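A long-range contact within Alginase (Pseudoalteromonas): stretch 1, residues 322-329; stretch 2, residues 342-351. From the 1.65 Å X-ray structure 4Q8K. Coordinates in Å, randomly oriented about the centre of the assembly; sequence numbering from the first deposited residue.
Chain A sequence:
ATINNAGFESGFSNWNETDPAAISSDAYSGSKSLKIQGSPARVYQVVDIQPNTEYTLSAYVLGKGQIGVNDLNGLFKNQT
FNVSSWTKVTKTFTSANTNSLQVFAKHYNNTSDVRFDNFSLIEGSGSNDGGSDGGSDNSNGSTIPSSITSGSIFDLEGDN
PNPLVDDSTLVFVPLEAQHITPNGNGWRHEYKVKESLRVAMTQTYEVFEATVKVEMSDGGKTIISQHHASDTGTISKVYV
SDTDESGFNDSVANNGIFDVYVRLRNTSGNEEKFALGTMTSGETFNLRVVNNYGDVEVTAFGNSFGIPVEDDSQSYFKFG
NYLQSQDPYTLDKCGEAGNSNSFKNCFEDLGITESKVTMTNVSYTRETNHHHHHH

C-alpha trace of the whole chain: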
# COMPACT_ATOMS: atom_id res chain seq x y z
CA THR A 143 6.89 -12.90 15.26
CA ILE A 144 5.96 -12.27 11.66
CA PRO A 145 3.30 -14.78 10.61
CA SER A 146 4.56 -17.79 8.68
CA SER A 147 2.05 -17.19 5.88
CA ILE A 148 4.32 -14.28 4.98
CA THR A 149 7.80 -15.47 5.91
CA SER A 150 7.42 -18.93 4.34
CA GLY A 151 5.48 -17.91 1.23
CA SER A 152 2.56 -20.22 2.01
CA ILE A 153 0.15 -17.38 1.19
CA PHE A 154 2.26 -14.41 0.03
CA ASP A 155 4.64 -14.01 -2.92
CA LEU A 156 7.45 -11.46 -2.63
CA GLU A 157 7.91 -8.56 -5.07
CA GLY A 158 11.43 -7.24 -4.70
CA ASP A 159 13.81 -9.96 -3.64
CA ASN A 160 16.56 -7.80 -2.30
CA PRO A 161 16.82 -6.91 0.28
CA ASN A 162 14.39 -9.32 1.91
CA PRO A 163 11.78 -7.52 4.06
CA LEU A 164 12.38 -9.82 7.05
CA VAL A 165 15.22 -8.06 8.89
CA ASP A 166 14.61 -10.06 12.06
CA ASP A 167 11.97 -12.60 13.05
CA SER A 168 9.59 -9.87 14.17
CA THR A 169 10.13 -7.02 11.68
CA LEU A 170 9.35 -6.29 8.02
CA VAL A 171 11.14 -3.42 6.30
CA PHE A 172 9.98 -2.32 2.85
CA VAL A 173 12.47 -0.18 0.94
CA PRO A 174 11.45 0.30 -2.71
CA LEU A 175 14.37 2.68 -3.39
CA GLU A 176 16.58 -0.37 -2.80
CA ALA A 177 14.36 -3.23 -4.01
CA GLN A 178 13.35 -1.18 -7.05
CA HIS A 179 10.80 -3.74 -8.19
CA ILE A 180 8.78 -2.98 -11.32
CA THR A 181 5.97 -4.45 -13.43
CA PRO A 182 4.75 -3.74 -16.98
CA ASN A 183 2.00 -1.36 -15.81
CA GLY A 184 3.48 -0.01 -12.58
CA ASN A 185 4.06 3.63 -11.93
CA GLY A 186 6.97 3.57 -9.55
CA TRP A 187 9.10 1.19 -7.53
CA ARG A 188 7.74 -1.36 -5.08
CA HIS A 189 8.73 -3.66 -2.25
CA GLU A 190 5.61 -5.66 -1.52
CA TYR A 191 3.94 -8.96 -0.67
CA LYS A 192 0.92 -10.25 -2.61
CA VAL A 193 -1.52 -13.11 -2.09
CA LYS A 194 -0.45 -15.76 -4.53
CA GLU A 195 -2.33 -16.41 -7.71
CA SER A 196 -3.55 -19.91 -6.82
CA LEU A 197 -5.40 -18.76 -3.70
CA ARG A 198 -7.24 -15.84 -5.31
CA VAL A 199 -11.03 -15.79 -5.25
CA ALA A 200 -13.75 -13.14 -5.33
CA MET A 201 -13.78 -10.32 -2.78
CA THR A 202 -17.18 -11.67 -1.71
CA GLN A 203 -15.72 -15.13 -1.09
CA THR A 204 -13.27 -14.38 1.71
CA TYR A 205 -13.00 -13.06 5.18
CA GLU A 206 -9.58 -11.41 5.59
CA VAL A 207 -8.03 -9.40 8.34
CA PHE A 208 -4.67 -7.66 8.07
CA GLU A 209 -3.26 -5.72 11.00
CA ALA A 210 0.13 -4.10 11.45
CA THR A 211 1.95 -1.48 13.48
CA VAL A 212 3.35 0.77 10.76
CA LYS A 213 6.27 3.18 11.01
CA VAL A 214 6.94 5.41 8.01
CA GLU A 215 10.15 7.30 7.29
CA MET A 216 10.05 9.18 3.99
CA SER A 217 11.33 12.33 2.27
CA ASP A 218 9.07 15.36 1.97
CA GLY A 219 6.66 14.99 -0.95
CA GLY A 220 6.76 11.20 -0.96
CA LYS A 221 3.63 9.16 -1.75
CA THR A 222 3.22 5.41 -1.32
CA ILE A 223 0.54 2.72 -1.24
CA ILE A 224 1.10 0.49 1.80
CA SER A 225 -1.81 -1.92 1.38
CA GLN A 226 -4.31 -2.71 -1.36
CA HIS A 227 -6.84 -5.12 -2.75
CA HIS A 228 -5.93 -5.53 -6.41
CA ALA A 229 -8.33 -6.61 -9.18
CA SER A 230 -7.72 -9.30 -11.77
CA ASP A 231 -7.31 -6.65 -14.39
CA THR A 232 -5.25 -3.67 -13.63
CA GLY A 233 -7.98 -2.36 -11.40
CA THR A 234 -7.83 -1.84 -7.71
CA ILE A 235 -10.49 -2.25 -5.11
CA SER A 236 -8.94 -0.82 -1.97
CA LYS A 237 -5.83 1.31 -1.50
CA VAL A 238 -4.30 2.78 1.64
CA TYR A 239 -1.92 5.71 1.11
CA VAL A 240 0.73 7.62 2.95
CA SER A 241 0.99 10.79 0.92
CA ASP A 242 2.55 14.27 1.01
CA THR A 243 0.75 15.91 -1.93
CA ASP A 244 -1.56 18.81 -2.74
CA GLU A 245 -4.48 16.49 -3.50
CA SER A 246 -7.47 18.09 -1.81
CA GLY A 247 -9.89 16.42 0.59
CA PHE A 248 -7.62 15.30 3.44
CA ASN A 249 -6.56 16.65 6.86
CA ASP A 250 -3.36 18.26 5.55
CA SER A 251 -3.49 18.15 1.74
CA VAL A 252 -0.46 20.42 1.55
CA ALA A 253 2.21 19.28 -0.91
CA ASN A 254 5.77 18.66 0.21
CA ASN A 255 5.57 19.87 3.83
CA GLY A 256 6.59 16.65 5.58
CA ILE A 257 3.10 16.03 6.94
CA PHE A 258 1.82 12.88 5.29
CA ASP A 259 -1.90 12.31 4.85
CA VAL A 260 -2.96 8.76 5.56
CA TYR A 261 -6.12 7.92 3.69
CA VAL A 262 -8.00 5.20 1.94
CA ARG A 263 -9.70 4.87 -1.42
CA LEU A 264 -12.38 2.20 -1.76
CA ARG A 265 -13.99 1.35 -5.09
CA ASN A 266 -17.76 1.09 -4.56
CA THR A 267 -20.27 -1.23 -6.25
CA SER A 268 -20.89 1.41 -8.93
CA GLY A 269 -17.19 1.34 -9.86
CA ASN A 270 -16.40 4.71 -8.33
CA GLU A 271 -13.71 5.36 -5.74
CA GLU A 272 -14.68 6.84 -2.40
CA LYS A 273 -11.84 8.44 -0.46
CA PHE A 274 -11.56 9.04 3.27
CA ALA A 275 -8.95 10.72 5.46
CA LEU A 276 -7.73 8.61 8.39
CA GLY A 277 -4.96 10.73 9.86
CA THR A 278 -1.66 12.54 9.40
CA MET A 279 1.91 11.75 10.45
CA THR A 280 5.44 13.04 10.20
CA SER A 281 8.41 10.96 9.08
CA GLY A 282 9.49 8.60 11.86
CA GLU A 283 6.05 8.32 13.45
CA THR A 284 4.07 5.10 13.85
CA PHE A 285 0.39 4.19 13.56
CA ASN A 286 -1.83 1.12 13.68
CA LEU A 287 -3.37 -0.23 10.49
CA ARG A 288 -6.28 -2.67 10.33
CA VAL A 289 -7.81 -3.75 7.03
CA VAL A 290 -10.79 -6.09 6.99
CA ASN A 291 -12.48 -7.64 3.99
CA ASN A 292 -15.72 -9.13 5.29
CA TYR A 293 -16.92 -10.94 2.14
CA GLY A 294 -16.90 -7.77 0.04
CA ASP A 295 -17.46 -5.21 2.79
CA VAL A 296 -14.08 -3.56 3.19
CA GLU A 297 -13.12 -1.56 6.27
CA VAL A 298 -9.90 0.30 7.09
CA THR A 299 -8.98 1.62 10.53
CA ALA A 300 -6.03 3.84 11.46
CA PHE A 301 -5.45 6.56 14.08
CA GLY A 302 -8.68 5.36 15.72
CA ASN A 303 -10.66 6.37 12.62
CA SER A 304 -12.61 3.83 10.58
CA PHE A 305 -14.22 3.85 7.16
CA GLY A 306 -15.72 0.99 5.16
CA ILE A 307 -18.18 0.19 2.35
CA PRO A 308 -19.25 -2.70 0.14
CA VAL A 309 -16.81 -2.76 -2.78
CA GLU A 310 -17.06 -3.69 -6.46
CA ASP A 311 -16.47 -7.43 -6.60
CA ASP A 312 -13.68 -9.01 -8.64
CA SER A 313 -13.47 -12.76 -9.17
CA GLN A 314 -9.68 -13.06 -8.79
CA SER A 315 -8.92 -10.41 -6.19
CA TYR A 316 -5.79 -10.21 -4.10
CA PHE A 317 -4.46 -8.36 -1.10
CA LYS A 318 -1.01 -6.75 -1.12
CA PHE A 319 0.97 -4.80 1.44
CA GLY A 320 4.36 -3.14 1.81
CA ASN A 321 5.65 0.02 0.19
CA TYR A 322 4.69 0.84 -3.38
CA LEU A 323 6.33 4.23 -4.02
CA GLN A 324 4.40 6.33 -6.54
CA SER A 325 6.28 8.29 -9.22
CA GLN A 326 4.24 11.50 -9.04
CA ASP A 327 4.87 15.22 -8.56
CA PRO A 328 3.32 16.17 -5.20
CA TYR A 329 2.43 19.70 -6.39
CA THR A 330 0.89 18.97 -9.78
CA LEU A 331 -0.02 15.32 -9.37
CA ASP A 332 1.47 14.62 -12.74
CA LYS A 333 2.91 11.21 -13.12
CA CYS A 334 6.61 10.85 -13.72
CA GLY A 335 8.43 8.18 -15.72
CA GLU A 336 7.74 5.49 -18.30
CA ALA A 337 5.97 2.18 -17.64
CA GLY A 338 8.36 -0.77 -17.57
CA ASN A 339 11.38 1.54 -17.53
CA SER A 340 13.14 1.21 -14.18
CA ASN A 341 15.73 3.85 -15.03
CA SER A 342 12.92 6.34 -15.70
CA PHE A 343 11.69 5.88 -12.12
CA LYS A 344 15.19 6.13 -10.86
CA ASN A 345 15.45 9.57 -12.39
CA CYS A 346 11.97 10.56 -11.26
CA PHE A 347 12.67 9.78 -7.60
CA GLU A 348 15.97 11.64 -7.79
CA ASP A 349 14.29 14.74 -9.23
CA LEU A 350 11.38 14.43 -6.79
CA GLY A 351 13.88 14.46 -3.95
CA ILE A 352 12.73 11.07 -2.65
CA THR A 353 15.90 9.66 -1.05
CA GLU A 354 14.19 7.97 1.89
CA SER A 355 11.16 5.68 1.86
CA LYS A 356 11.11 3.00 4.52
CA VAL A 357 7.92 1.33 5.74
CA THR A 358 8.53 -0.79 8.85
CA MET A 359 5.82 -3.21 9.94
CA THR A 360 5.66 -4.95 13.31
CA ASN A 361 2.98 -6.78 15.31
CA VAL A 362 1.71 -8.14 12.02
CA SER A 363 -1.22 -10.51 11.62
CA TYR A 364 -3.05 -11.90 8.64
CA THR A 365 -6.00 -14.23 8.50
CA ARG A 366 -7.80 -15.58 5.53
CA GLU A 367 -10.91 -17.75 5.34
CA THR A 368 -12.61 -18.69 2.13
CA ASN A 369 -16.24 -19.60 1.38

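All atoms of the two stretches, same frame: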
# COMPACT_ATOMS: atom_id res chain seq x y z
N TYR A 322 4.72 0.61 -1.95
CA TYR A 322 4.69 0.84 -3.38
C TYR A 322 4.80 2.34 -3.64
O TYR A 322 3.80 3.05 -3.62
CB TYR A 322 3.38 0.29 -3.94
CG TYR A 322 3.18 0.40 -5.43
CD1 TYR A 322 4.18 0.87 -6.28
CD2 TYR A 322 1.97 0.04 -6.00
CE1 TYR A 322 3.98 0.96 -7.64
CE2 TYR A 322 1.75 0.14 -7.37
CZ TYR A 322 2.77 0.60 -8.18
OH TYR A 322 2.56 0.69 -9.54
N LEU A 323 6.03 2.81 -3.87
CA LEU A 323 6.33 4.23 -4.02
C LEU A 323 5.89 4.76 -5.39
O LEU A 323 6.28 4.23 -6.44
CB LEU A 323 7.84 4.45 -3.83
CG LEU A 323 8.37 5.88 -3.67
CD1 LEU A 323 7.86 6.51 -2.38
CD2 LEU A 323 9.90 5.88 -3.72
N GLN A 324 5.06 5.80 -5.36
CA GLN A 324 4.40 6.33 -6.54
C GLN A 324 5.26 7.41 -7.20
O GLN A 324 5.71 8.33 -6.53
CB GLN A 324 3.05 6.94 -6.15
CG GLN A 324 2.10 5.96 -5.45
CD GLN A 324 1.70 4.80 -6.35
OE1 GLN A 324 2.08 3.65 -6.11
NE2 GLN A 324 0.91 5.09 -7.38
N SER A 325 5.47 7.29 -8.51
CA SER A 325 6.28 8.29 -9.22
C SER A 325 5.36 9.42 -9.68
O SER A 325 4.80 9.37 -10.76
CB SER A 325 6.99 7.66 -10.42
OG SER A 325 7.87 8.59 -11.03
N GLN A 326 5.22 10.43 -8.82
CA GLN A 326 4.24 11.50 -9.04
C GLN A 326 4.72 12.80 -8.40
O GLN A 326 5.27 12.80 -7.29
CB GLN A 326 2.87 11.08 -8.47
CG GLN A 326 1.70 11.97 -8.89
CD GLN A 326 0.40 11.54 -8.23
OE1 GLN A 326 -0.68 11.64 -8.82
NE2 GLN A 326 0.49 11.05 -7.00
N ASP A 327 4.54 13.91 -9.10
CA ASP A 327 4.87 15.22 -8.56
C ASP A 327 3.84 15.54 -7.49
O ASP A 327 2.65 15.42 -7.74
CB ASP A 327 4.80 16.26 -9.67
CG ASP A 327 5.42 17.59 -9.27
OD1 ASP A 327 4.89 18.24 -8.34
OD2 ASP A 327 6.44 17.97 -9.90
N PRO A 328 4.28 15.92 -6.28
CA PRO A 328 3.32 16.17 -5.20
C PRO A 328 2.55 17.48 -5.36
O PRO A 328 1.46 17.61 -4.81
CB PRO A 328 4.20 16.22 -3.95
CG PRO A 328 5.53 16.68 -4.46
CD PRO A 328 5.67 16.02 -5.81
N TYR A 329 3.10 18.42 -6.13
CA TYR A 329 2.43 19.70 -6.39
C TYR A 329 1.38 19.62 -7.48
O TYR A 329 0.27 20.13 -7.32
CB TYR A 329 3.46 20.78 -6.77
CG TYR A 329 4.37 21.16 -5.64
CD1 TYR A 329 3.96 22.06 -4.67
CD2 TYR A 329 5.65 20.62 -5.52
CE1 TYR A 329 4.79 22.41 -3.62
CE2 TYR A 329 6.48 20.96 -4.47
CZ TYR A 329 6.04 21.86 -3.53
OH TYR A 329 6.85 22.22 -2.47
N SER A 342 13.78 5.16 -15.72
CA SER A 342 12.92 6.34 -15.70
C SER A 342 12.46 6.67 -14.28
O SER A 342 12.42 7.84 -13.89
CB SER A 342 11.73 6.21 -16.66
OG SER A 342 10.73 5.34 -16.14
N PHE A 343 12.14 5.65 -13.49
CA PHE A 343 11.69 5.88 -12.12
C PHE A 343 12.85 6.28 -11.22
O PHE A 343 12.71 7.11 -10.33
CB PHE A 343 10.95 4.65 -11.58
CG PHE A 343 9.73 4.30 -12.38
CD1 PHE A 343 8.78 5.27 -12.67
CD2 PHE A 343 9.55 3.02 -12.88
CE1 PHE A 343 7.67 4.98 -13.42
CE2 PHE A 343 8.44 2.72 -13.64
CZ PHE A 343 7.49 3.69 -13.90
N LYS A 344 13.99 5.69 -11.48
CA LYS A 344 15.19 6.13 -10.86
C LYS A 344 15.35 7.63 -10.95
O LYS A 344 15.60 8.27 -9.99
CB LYS A 344 16.39 5.49 -11.53
CG LYS A 344 17.67 5.84 -10.84
CD LYS A 344 18.89 5.28 -11.55
CE LYS A 344 20.11 5.58 -10.75
NZ LYS A 344 20.56 6.91 -11.12
N ASN A 345 15.27 8.15 -12.14
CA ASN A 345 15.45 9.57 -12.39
C ASN A 345 14.33 10.39 -11.78
O ASN A 345 14.57 11.45 -11.22
CB ASN A 345 15.56 9.86 -13.88
CG ASN A 345 16.87 9.37 -14.48
OD1 ASN A 345 17.79 9.00 -13.76
ND2 ASN A 345 16.95 9.37 -15.80
N CYS A 346 13.10 9.87 -11.88
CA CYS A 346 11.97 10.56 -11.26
C CYS A 346 12.18 10.75 -9.75
O CYS A 346 12.02 11.86 -9.24
CB CYS A 346 10.69 9.78 -11.52
SG CYS A 346 10.11 9.90 -13.20
N PHE A 347 12.53 9.68 -9.04
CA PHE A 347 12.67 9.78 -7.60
C PHE A 347 13.83 10.68 -7.21
O PHE A 347 13.78 11.37 -6.19
CB PHE A 347 12.75 8.39 -6.94
CG PHE A 347 11.47 7.62 -7.04
CD1 PHE A 347 10.27 8.19 -6.63
CD2 PHE A 347 11.45 6.33 -7.57
CE1 PHE A 347 9.08 7.48 -6.73
CE2 PHE A 347 10.27 5.62 -7.68
CZ PHE A 347 9.08 6.20 -7.25
N GLU A 348 14.88 10.71 -8.03
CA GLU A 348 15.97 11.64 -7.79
C GLU A 348 15.48 13.08 -7.88
O GLU A 348 15.73 13.88 -6.98
CB GLU A 348 17.11 11.38 -8.78
CG GLU A 348 17.93 10.16 -8.42
CD GLU A 348 19.01 9.86 -9.46
OE1 GLU A 348 19.86 8.99 -9.19
OE2 GLU A 348 18.99 10.51 -10.53
N ASP A 349 14.77 13.38 -8.96
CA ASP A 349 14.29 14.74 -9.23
C ASP A 349 13.22 15.15 -8.23
O ASP A 349 13.11 16.33 -7.87
CB ASP A 349 13.75 14.84 -10.66
CG ASP A 349 14.85 14.71 -11.72
OD1 ASP A 349 16.04 14.58 -11.35
OD2 ASP A 349 14.51 14.75 -12.92
N LEU A 350 12.43 14.17 -7.77
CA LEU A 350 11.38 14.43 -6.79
C LEU A 350 11.94 14.60 -5.39
O LEU A 350 11.21 14.92 -4.45
CB LEU A 350 10.36 13.28 -6.78
CG LEU A 350 9.50 13.13 -8.02
CD1 LEU A 350 8.92 11.72 -8.08
CD2 LEU A 350 8.40 14.19 -8.05
N GLY A 351 13.24 14.38 -5.24
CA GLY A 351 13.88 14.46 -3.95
C GLY A 351 13.48 13.34 -2.98
O GLY A 351 13.56 13.52 -1.76

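The helix of stretch 2 packs against the end of a strand and the loop that follows it, burying 339 Å² in total; no hydrogen bond crosses between them, so the contact rests on shape and apolar packing. At the beginning of stretch 2, already within the helix, Ser342 stays clear of stretch 1, but the ring of Phe343, in the m rotamer, brings CD1 within 3.7 Å of Ser325 CB. Lys344 and Asn345 lie on the exposed side, where Lys344 NZ forms a salt bridge with Glu348 OE1 (2.9 Å) one turn on. Cys346 points toward the loop, and its CB lies 3.1 Å from Ser325 OG. Ser325 is buried, its CB also directed toward the helix, and its hydroxyl is hydrogen-bonded elsewhere in the structure.

Phe347 makes a broad apolar contact. Its CB leaves sideways, yet the ring reaches stretch 1, and Leu323 CD2 sits over one face, 3.6 Å from the ring centroid, in a CH-pi contact. Gln324 O meets the ring edge, 3.5 Å from Phe347 CE1. Leu350 then covers the loop: its CD2 lies 3.5 Å from Gln326 O, 3.7 Å from Asp327 CA and 4.0 Å from Pro328 CD. Gly351, with positive phi, closes the helix in a Schellman motif, beyond reach of stretch 1.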